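Acetyl-CoA acetyltransferase (Mycobacterium smegmatis, PDB 4EGV) is probably an acyltransferase, a monomeric thiolase-like protein of type 1 that carries an additional C-terminal domain on the thiolase fold. Local coordinates at residues A300-P305 with Q434-H439; A318-V323 with V350-D355; F402-A407 with Y415-Y420. All blocks are in the same frame, centred on the assembly; numbering follows the deposited sequence.

Contact 1: residues A300-P305 with Q434-H439; sequences ADMKEP and QLQAEH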
loop_
_atom_site.group_PDB
_atom_site.type_symbol
_atom_site.label_atom_id
_atom_site.label_comp_id
_atom_site.label_asym_id
_atom_site.label_seq_id
_atom_site.Cartn_x
_atom_site.Cartn_y
_atom_site.Cartn_z
ATOM N N ALA A 300 3.457 -3.121 13.015
ATOM C CA ALA A 300 2.399 -2.243 13.511
ATOM C C ALA A 300 1.294 -2.126 12.460
ATOM O O ALA A 300 1.544 -2.307 11.289
ATOM C CB ALA A 300 2.937 -0.894 13.908
ATOM N N ASP A 301 0.068 -1.879 12.904
ATOM C CA ASP A 301 -1.066 -1.628 12.029
ATOM C C ASP A 301 -1.777 -0.318 12.443
ATOM O O ASP A 301 -2.282 -0.198 13.550
ATOM C CB ASP A 301 -2.067 -2.812 12.015
ATOM C CG ASP A 301 -1.397 -4.199 11.812
ATOM O OD1 ASP A 301 -0.755 -4.455 10.760
ATOM O OD2 ASP A 301 -1.541 -5.065 12.703
HETATM N N MSE A 302 -1.816 0.653 11.542
HETATM C CA MSE A 302 -2.482 1.904 11.821
HETATM C C MSE A 302 -3.598 2.231 10.854
HETATM O O MSE A 302 -3.692 1.648 9.799
HETATM C CB MSE A 302 -1.467 3.037 11.883
HETATM C CG MSE A 302 -0.516 2.957 13.092
HETATM SE SE MSE A 302 -1.365 3.122 14.855
HETATM C CE MSE A 302 -2.218 4.887 14.677
ATOM N N LYS A 303 -4.460 3.164 11.240
ATOM C CA LYS A 303 -5.621 3.551 10.443
ATOM C C LYS A 303 -5.915 5.041 10.560
ATOM O O LYS A 303 -5.877 5.573 11.650
ATOM C CB LYS A 303 -6.836 2.745 10.892
ATOM C CG LYS A 303 -8.156 3.177 10.253
ATOM C CD LYS A 303 -9.349 2.481 10.895
ATOM C CE LYS A 303 -9.182 0.958 10.697
ATOM N NZ LYS A 303 -9.750 0.085 11.764
ATOM N N GLU A 304 -6.201 5.708 9.436
ATOM C CA GLU A 304 -6.679 7.104 9.412
ATOM C C GLU A 304 -8.205 7.246 9.517
ATOM O O GLU A 304 -8.932 6.283 9.306
ATOM C CB GLU A 304 -6.195 7.803 8.163
ATOM C CG GLU A 304 -4.692 7.890 8.040
ATOM C CD GLU A 304 -4.052 9.074 8.818
ATOM O OE1 GLU A 304 -4.760 9.924 9.420
ATOM O OE2 GLU A 304 -2.807 9.166 8.826
ATOM N N PRO A 305 -8.690 8.446 9.895
ATOM C CA PRO A 305 -10.127 8.752 9.799
ATOM C C PRO A 305 -10.482 9.127 8.367
ATOM O O PRO A 305 -9.576 9.303 7.572
ATOM C CB PRO A 305 -10.294 9.935 10.754
ATOM C CG PRO A 305 -8.928 10.557 10.859
ATOM C CD PRO A 305 -7.955 9.458 10.683
ATOM N N GLN A 434 -3.310 1.044 21.570
ATOM C CA GLN A 434 -3.162 2.268 22.349
ATOM C C GLN A 434 -2.696 3.471 21.488
ATOM O O GLN A 434 -3.133 4.587 21.706
ATOM C CB GLN A 434 -2.246 2.007 23.583
ATOM C CG GLN A 434 -1.900 3.218 24.501
ATOM C CD GLN A 434 -3.116 3.880 25.216
ATOM O OE1 GLN A 434 -4.067 3.209 25.606
ATOM N NE2 GLN A 434 -3.061 5.205 25.383
ATOM N N LEU A 435 -1.820 3.245 20.511
ATOM C CA LEU A 435 -1.463 4.276 19.516
ATOM C C LEU A 435 -2.610 4.702 18.579
ATOM O O LEU A 435 -2.657 5.850 18.165
ATOM C CB LEU A 435 -0.267 3.833 18.678
ATOM C CG LEU A 435 1.068 3.911 19.398
ATOM C CD1 LEU A 435 2.218 3.205 18.718
ATOM C CD2 LEU A 435 1.452 5.248 19.985
ATOM N N GLN A 436 -3.492 3.766 18.229
ATOM C CA GLN A 436 -4.700 4.036 17.477
ATOM C C GLN A 436 -5.699 4.890 18.290
ATOM O O GLN A 436 -6.283 5.822 17.766
ATOM C CB GLN A 436 -5.345 2.709 17.045
ATOM C CG GLN A 436 -6.445 2.825 15.996
ATOM C CD GLN A 436 -5.939 3.437 14.693
ATOM O OE1 GLN A 436 -6.245 4.585 14.375
ATOM N NE2 GLN A 436 -5.122 2.677 13.949
ATOM N N ALA A 437 -5.898 4.560 19.564
ATOM C CA ALA A 437 -6.846 5.293 20.397
ATOM C C ALA A 437 -6.375 6.727 20.662
ATOM O O ALA A 437 -7.199 7.643 20.815
ATOM C CB ALA A 437 -7.142 4.548 21.689
ATOM N N GLU A 438 -5.059 6.924 20.693
ATOM C CA GLU A 438 -4.488 8.273 20.789
ATOM C C GLU A 438 -4.762 9.097 19.551
ATOM O O GLU A 438 -5.154 10.242 19.655
ATOM C CB GLU A 438 -2.991 8.240 21.053
ATOM C CG GLU A 438 -2.608 8.604 22.481
ATOM C CD GLU A 438 -1.291 7.964 22.923
ATOM O OE1 GLU A 438 -0.259 8.142 22.231
ATOM O OE2 GLU A 438 -1.296 7.273 23.967
ATOM N N HIS A 439 -4.559 8.507 18.381
ATOM C CA HIS A 439 -4.821 9.177 17.116
ATOM C C HIS A 439 -6.316 9.391 16.884
ATOM O O HIS A 439 -6.697 10.349 16.239
ATOM C CB HIS A 439 -4.189 8.402 15.952
ATOM C CG HIS A 439 -4.163 9.166 14.666
ATOM N ND1 HIS A 439 -5.031 8.902 13.631
ATOM C CD2 HIS A 439 -3.391 10.202 14.254
ATOM C CE1 HIS A 439 -4.804 9.743 12.640
ATOM N NE2 HIS A 439 -3.808 10.536 12.989
#
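His-439 points from the helix toward the end of the strand, its CG anti to the backbone N (chi1 -168°), so that one edge of the imidazole faces the chain where the strand ends. CE1 at that edge lies 3.2 Å from Glu-304 OE1, and carboxylate and ring stand 87° apart. Pro-305 adds an apolar neighbour at the same edge, its CD 3.7 Å from His-439 CE1. The other oxygen of Glu-304, OE2, accepts from Ser-316 OG, just before helix 317-330, and Ala-318 N in its first turn, which fixes its rotation. Here helix 432-440, following strand 414-421 of the mixed thiolase-fold sheet in the chain, runs alongside strand 294-303 in nearly the same direction (18°), with the short axes 8.6 Å apart. Beneath it, selenomethionine Met-302 bends at chi2 and chi3 and brings SE to 4.0 Å from Leu-435 CB; a long, flexible chain suits the space it fills between strand and helix. Gln-436 slides past Met-302 in the opposite direction. Anti to the backbone N at chi1 and bent at chi2, its long chain carries a polar end down to the backbone of Lys-303, whose aliphatic CB lies beside it.

Contact 2: residues A318-V323 with V350-D355; sequences ASVTAV and VFNICD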
loop_
_atom_site.group_PDB
_atom_site.type_symbol
_atom_site.label_atom_id
_atom_site.label_comp_id
_atom_site.label_asym_id
_atom_site.label_seq_id
_atom_site.Cartn_x
_atom_site.Cartn_y
_atom_site.Cartn_z
ATOM N N ALA A 318 -0.589 8.599 10.782
ATOM C CA ALA A 318 -0.774 7.183 11.136
ATOM C C ALA A 318 0.181 6.234 10.411
ATOM O O ALA A 318 0.582 5.227 10.945
ATOM C CB ALA A 318 -2.216 6.747 10.934
ATOM N N SER A 319 0.575 6.556 9.200
ATOM C CA SER A 319 1.484 5.682 8.493
ATOM C C SER A 319 2.869 5.767 9.078
ATOM O O SER A 319 3.572 4.805 9.167
ATOM C CB SER A 319 1.474 6.011 7.001
ATOM O OG SER A 319 0.138 6.087 6.540
ATOM N N VAL A 320 3.256 6.952 9.469
ATOM C CA VAL A 320 4.561 7.209 10.005
ATOM C C VAL A 320 4.666 6.588 11.388
ATOM O O VAL A 320 5.661 5.970 11.718
ATOM C CB VAL A 320 4.791 8.732 10.097
ATOM C CG1 VAL A 320 6.165 9.062 10.688
ATOM C CG2 VAL A 320 4.573 9.390 8.738
ATOM N N THR A 321 3.618 6.749 12.180
ATOM C CA THR A 321 3.521 6.159 13.483
ATOM C C THR A 321 3.676 4.644 13.421
ATOM O O THR A 321 4.365 4.058 14.264
ATOM C CB THR A 321 2.195 6.530 14.157
ATOM O OG1 THR A 321 2.066 7.946 14.160
ATOM C CG2 THR A 321 2.142 6.049 15.628
ATOM N N ALA A 322 3.054 4.018 12.423
ATOM C CA ALA A 322 3.166 2.577 12.213
ATOM C C ALA A 322 4.583 2.203 11.942
ATOM O O ALA A 322 5.073 1.255 12.524
ATOM C CB ALA A 322 2.248 2.083 11.087
ATOM N N VAL A 323 5.244 2.948 11.064
ATOM C CA VAL A 323 6.653 2.726 10.773
ATOM C C VAL A 323 7.522 2.843 12.017
ATOM O O VAL A 323 8.340 1.987 12.270
ATOM C CB VAL A 323 7.162 3.666 9.679
ATOM C CG1 VAL A 323 8.676 3.707 9.641
ATOM C CG2 VAL A 323 6.629 3.237 8.315
ATOM N N VAL A 350 4.483 6.981 -0.582
ATOM C CA VAL A 350 5.924 6.834 -0.483
ATOM C C VAL A 350 6.514 8.108 0.047
ATOM O O VAL A 350 7.192 8.083 1.046
ATOM C CB VAL A 350 6.606 6.458 -1.812
ATOM C CG1 VAL A 350 8.095 6.335 -1.608
ATOM C CG2 VAL A 350 6.061 5.163 -2.351
ATOM N N PHE A 351 6.229 9.218 -0.615
ATOM C CA PHE A 351 6.599 10.550 -0.132
ATOM C C PHE A 351 6.331 10.710 1.352
ATOM O O PHE A 351 7.164 11.179 2.092
ATOM C CB PHE A 351 5.802 11.626 -0.868
ATOM C CG PHE A 351 6.389 12.033 -2.178
ATOM C CD1 PHE A 351 7.768 12.114 -2.351
ATOM C CD2 PHE A 351 5.566 12.379 -3.237
ATOM C CE1 PHE A 351 8.310 12.503 -3.560
ATOM C CE2 PHE A 351 6.096 12.774 -4.438
ATOM C CZ PHE A 351 7.474 12.838 -4.596
ATOM N N ASN A 352 5.142 10.282 1.756
ATOM C CA ASN A 352 4.627 10.507 3.063
ATOM C C ASN A 352 5.425 9.827 4.138
ATOM O O ASN A 352 5.574 10.373 5.209
ATOM C CB ASN A 352 3.181 10.063 3.094
ATOM C CG ASN A 352 2.584 10.133 4.478
ATOM O OD1 ASN A 352 2.366 11.222 5.040
ATOM N ND2 ASN A 352 2.316 8.953 5.047
ATOM N N ILE A 353 5.933 8.631 3.863
ATOM C CA ILE A 353 6.799 7.949 4.824
ATOM C C ILE A 353 8.089 8.734 4.966
ATOM O O ILE A 353 8.526 9.046 6.071
ATOM C CB ILE A 353 7.098 6.508 4.439
ATOM C CG1 ILE A 353 5.848 5.663 4.591
ATOM C CG2 ILE A 353 8.217 5.952 5.297
ATOM C CD1 ILE A 353 5.095 5.883 5.874
ATOM N N CYS A 354 8.644 9.108 3.826
ATOM C CA CYS A 354 9.823 9.945 3.742
ATOM C C CYS A 354 9.770 11.295 4.485
ATOM O O CYS A 354 10.743 11.712 5.087
ATOM C CB CYS A 354 10.159 10.145 2.269
ATOM S SG CYS A 354 10.639 8.594 1.454
ATOM N N ASP A 355 8.630 11.964 4.433
ATOM C CA ASP A 355 8.418 13.245 5.083
ATOM C C ASP A 355 8.392 13.193 6.587
ATOM O O ASP A 355 8.930 14.075 7.220
ATOM C CB ASP A 355 7.097 13.846 4.649
ATOM C CG ASP A 355 7.125 14.391 3.257
ATOM O OD1 ASP A 355 8.202 14.511 2.650
ATOM O OD2 ASP A 355 6.037 14.711 2.775
#
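Ile-353 CD1 is the tip that packs against the opposing helix, reaching 3.8 Å from Ser-319 CB and 3.9 Å from Val-323 CG2. Its CG1 branch lies beside the backbone N (chi1 -70°), and a further bend at chi2 turns the methyl toward the partner helix, where it meets Val-323 tip to tip. Ser-319 suits the place opposite: its short side chain lets the isoleucine methyl come close to the backbone, with Ile-353 CD1 3.8 Å from Ser-319 O. Beside this apolar core, Val-320 sets CG2 3.8 Å from Asn-352 O, while Asn-352 ND2 comes 3.6 Å from Ser-319 CB. The helices cross at -62° with their short axes 9.0 Å apart, so contact is confined to about one turn of 318-323 and to Asn-352 and Ile-353. Helix 317-330 is the connection of a beta-alpha-beta crossover between the parallel strands 294-303 and 337-342, and helix 348-357 is the next helix in the chain. A second shell holds the polar groups of this buried site: Asn-352, with CG anti to the backbone N (chi1 174°), accepts at OD1 from Ser-316 N, and Ser-319 OG is hydrogen-bonded to Ser-316 OG. Farther out, Val-323 and Ile-353 rest on strand 414-421 through Val-417 and Tyr-415, and Asp-355 turns outward to a salt bridge with Arg-202.

Contact 3: residues F402-A407 with Y415-Y420; sequences FALVGA and YSVGIY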
loop_
_atom_site.group_PDB
_atom_site.type_symbol
_atom_site.label_atom_id
_atom_site.label_comp_id
_atom_site.label_asym_id
_atom_site.label_seq_id
_atom_site.Cartn_x
_atom_site.Cartn_y
_atom_site.Cartn_z
ATOM N N PHE A 402 18.261 -6.313 8.409
ATOM C CA PHE A 402 16.832 -6.081 8.612
ATOM C C PHE A 402 16.174 -5.454 7.417
ATOM O O PHE A 402 16.739 -4.581 6.838
ATOM C CB PHE A 402 16.607 -5.166 9.814
ATOM C CG PHE A 402 16.851 -5.822 11.127
ATOM C CD1 PHE A 402 15.795 -6.277 11.900
ATOM C CD2 PHE A 402 18.149 -5.995 11.598
ATOM C CE1 PHE A 402 16.029 -6.891 13.137
ATOM C CE2 PHE A 402 18.396 -6.609 12.816
ATOM C CZ PHE A 402 17.340 -7.046 13.594
ATOM N N ALA A 403 14.954 -5.903 7.079
ATOM C CA ALA A 403 14.116 -5.374 5.926
ATOM C C ALA A 403 12.713 -4.897 6.336
ATOM O O ALA A 403 11.966 -5.620 6.978
ATOM C CB ALA A 403 14.000 -6.409 4.820
ATOM N N LEU A 404 12.364 -3.684 5.944
ATOM C CA LEU A 404 11.065 -3.118 6.271
ATOM C C LEU A 404 10.086 -3.195 5.078
ATOM O O LEU A 404 10.429 -2.836 3.943
ATOM C CB LEU A 404 11.242 -1.682 6.772
ATOM C CG LEU A 404 10.049 -0.957 7.371
ATOM C CD1 LEU A 404 10.483 -0.076 8.479
ATOM C CD2 LEU A 404 9.305 -0.137 6.329
ATOM N N VAL A 405 8.877 -3.671 5.340
ATOM C CA VAL A 405 7.834 -3.684 4.341
ATOM C C VAL A 405 6.724 -2.758 4.808
ATOM O O VAL A 405 6.275 -2.877 5.914
ATOM C CB VAL A 405 7.299 -5.141 4.081
ATOM C CG1 VAL A 405 6.155 -5.173 3.113
ATOM C CG2 VAL A 405 8.399 -6.021 3.562
ATOM N N GLY A 406 6.264 -1.845 3.963
ATOM C CA GLY A 406 5.096 -1.034 4.289
ATOM C C GLY A 406 3.959 -1.281 3.329
ATOM O O GLY A 406 4.151 -1.239 2.133
ATOM N N ALA A 407 2.765 -1.508 3.864
ATOM C CA ALA A 407 1.594 -1.880 3.054
ATOM C C ALA A 407 0.443 -0.912 3.202
ATOM O O ALA A 407 -0.096 -0.782 4.262
ATOM C CB ALA A 407 1.137 -3.304 3.413
ATOM N N TYR A 415 -2.233 1.458 7.036
ATOM C CA TYR A 415 -0.838 1.127 6.875
ATOM C C TYR A 415 -0.351 0.055 7.854
ATOM O O TYR A 415 -0.609 0.095 9.042
ATOM C CB TYR A 415 -0.017 2.381 6.981
ATOM C CG TYR A 415 1.168 2.354 6.099
ATOM C CD1 TYR A 415 1.053 2.723 4.759
ATOM C CD2 TYR A 415 2.426 2.001 6.606
ATOM C CE1 TYR A 415 2.169 2.748 3.903
ATOM C CE2 TYR A 415 3.554 2.017 5.774
ATOM C CZ TYR A 415 3.417 2.395 4.407
ATOM O OH TYR A 415 4.518 2.405 3.582
ATOM N N SER A 416 0.350 -0.929 7.311
ATOM C CA SER A 416 0.819 -2.094 8.038
ATOM C C SER A 416 2.242 -2.300 7.686
ATOM O O SER A 416 2.629 -2.282 6.539
ATOM C CB SER A 416 0.023 -3.341 7.683
ATOM O OG SER A 416 -1.213 -3.342 8.330
ATOM N N VAL A 417 3.033 -2.477 8.713
ATOM C CA VAL A 417 4.464 -2.564 8.556
ATOM C C VAL A 417 4.949 -3.872 9.142
ATOM O O VAL A 417 4.475 -4.309 10.145
ATOM C CB VAL A 417 5.218 -1.319 9.186
ATOM C CG1 VAL A 417 6.693 -1.398 8.892
ATOM C CG2 VAL A 417 4.647 -0.021 8.681
ATOM N N GLY A 418 5.862 -4.513 8.445
ATOM C CA GLY A 418 6.603 -5.628 8.960
ATOM C C GLY A 418 8.099 -5.436 8.750
ATOM O O GLY A 418 8.550 -4.912 7.738
ATOM N N ILE A 419 8.882 -5.844 9.739
ATOM C CA ILE A 419 10.318 -5.829 9.644
ATOM C C ILE A 419 10.760 -7.251 9.832
ATOM O O ILE A 419 10.360 -7.893 10.760
ATOM C CB ILE A 419 10.977 -4.890 10.682
ATOM C CG1 ILE A 419 10.443 -3.457 10.507
ATOM C CG2 ILE A 419 12.484 -4.965 10.554
ATOM C CD1 ILE A 419 11.044 -2.410 11.386
ATOM N N TYR A 420 11.589 -7.714 8.906
ATOM C CA TYR A 420 12.065 -9.095 8.811
ATOM C C TYR A 420 13.598 -9.212 8.962
ATOM O O TYR A 420 14.333 -8.307 8.565
ATOM C CB TYR A 420 11.625 -9.660 7.463
ATOM C CG TYR A 420 10.140 -9.609 7.265
ATOM C CD1 TYR A 420 9.350 -10.640 7.707
ATOM C CD2 TYR A 420 9.524 -8.540 6.659
ATOM C CE1 TYR A 420 7.980 -10.599 7.564
ATOM C CE2 TYR A 420 8.178 -8.502 6.514
ATOM C CZ TYR A 420 7.406 -9.536 6.976
ATOM O OH TYR A 420 6.043 -9.548 6.819
#
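Six backbone hydrogen bonds join the two strands of this antiparallel hairpin, two at each of the hydrogen-bonded pairs Ala-403 with Tyr-420, Val-405 with Gly-418 and Ala-407 with Ser-416. The bond from Val-405 N to Gly-418 O, 2.7 Å, runs nearly along the carbonyl axis and is the straightest, at 168°. Packing is densest on the face of Leu-404, Val-417 and Ile-419. Leu-404, with CG anti to its backbone N, fits between the other two: its CG lies 3.7 Å from Val-417 CG1, and its CD1 3.8 Å from Ile-419 CD1. Branched aliphatic chains suit this face, since they interlock across the strands without polar ends to satisfy. Phe-402 prolongs the apolar row, presenting its ring edge, at CD1, 3.8 Å from Ile-419 CG2. Farther along, Tyr-415 lays one ring face over Ala-407 O, and its OH comes 3.6 Å from Gly-406 CA, where the lack of a side chain makes room.

The opposite face is looser across the strands, though equally buried. Val-405 CG2 meets Tyr-420 CE2 at 3.9 Å; Ala-403 and Ala-407 are small, and Gly-418, having no side chain, lets Tyr-420 OH lie close by. This face is filled by helices instead: Met-395, Ala-391 and Ser-384 of helix 383-397, and Gln-119 of helix 117-130, which bonds to Tyr-420 OH. Helix 317-330 covers the aliphatic face, and strands 294-303 and 337-342 flank the hairpin within the sheet.

Overall arrangement
Contacts 2 and 3 lie in the core, each centred about 11 Å from the centre of the chain, whereas contact 1, at about 16 Å, is only partly buried and mixes partly exposed polar chains with apolar ones. Strand 294-303 of contact 1 borders strand 414-421 of contact 3; Met-302 N pairs with Tyr-415 O, and Asp-301 OD1 with Ser-416 OG. Helix 317-330 of contact 2 packs on both strands, through Ala-322 on Met-302 and Val-323 on Val-417. The chemistry follows position: backbone hydrogen bonds build the central sheet, aliphatic tips join the helices, whose polar groups are bonded to Ser-316, and contact 1 sets imidazole and amide beside a carboxylate, a selenomethionine and the backbone of 300-305.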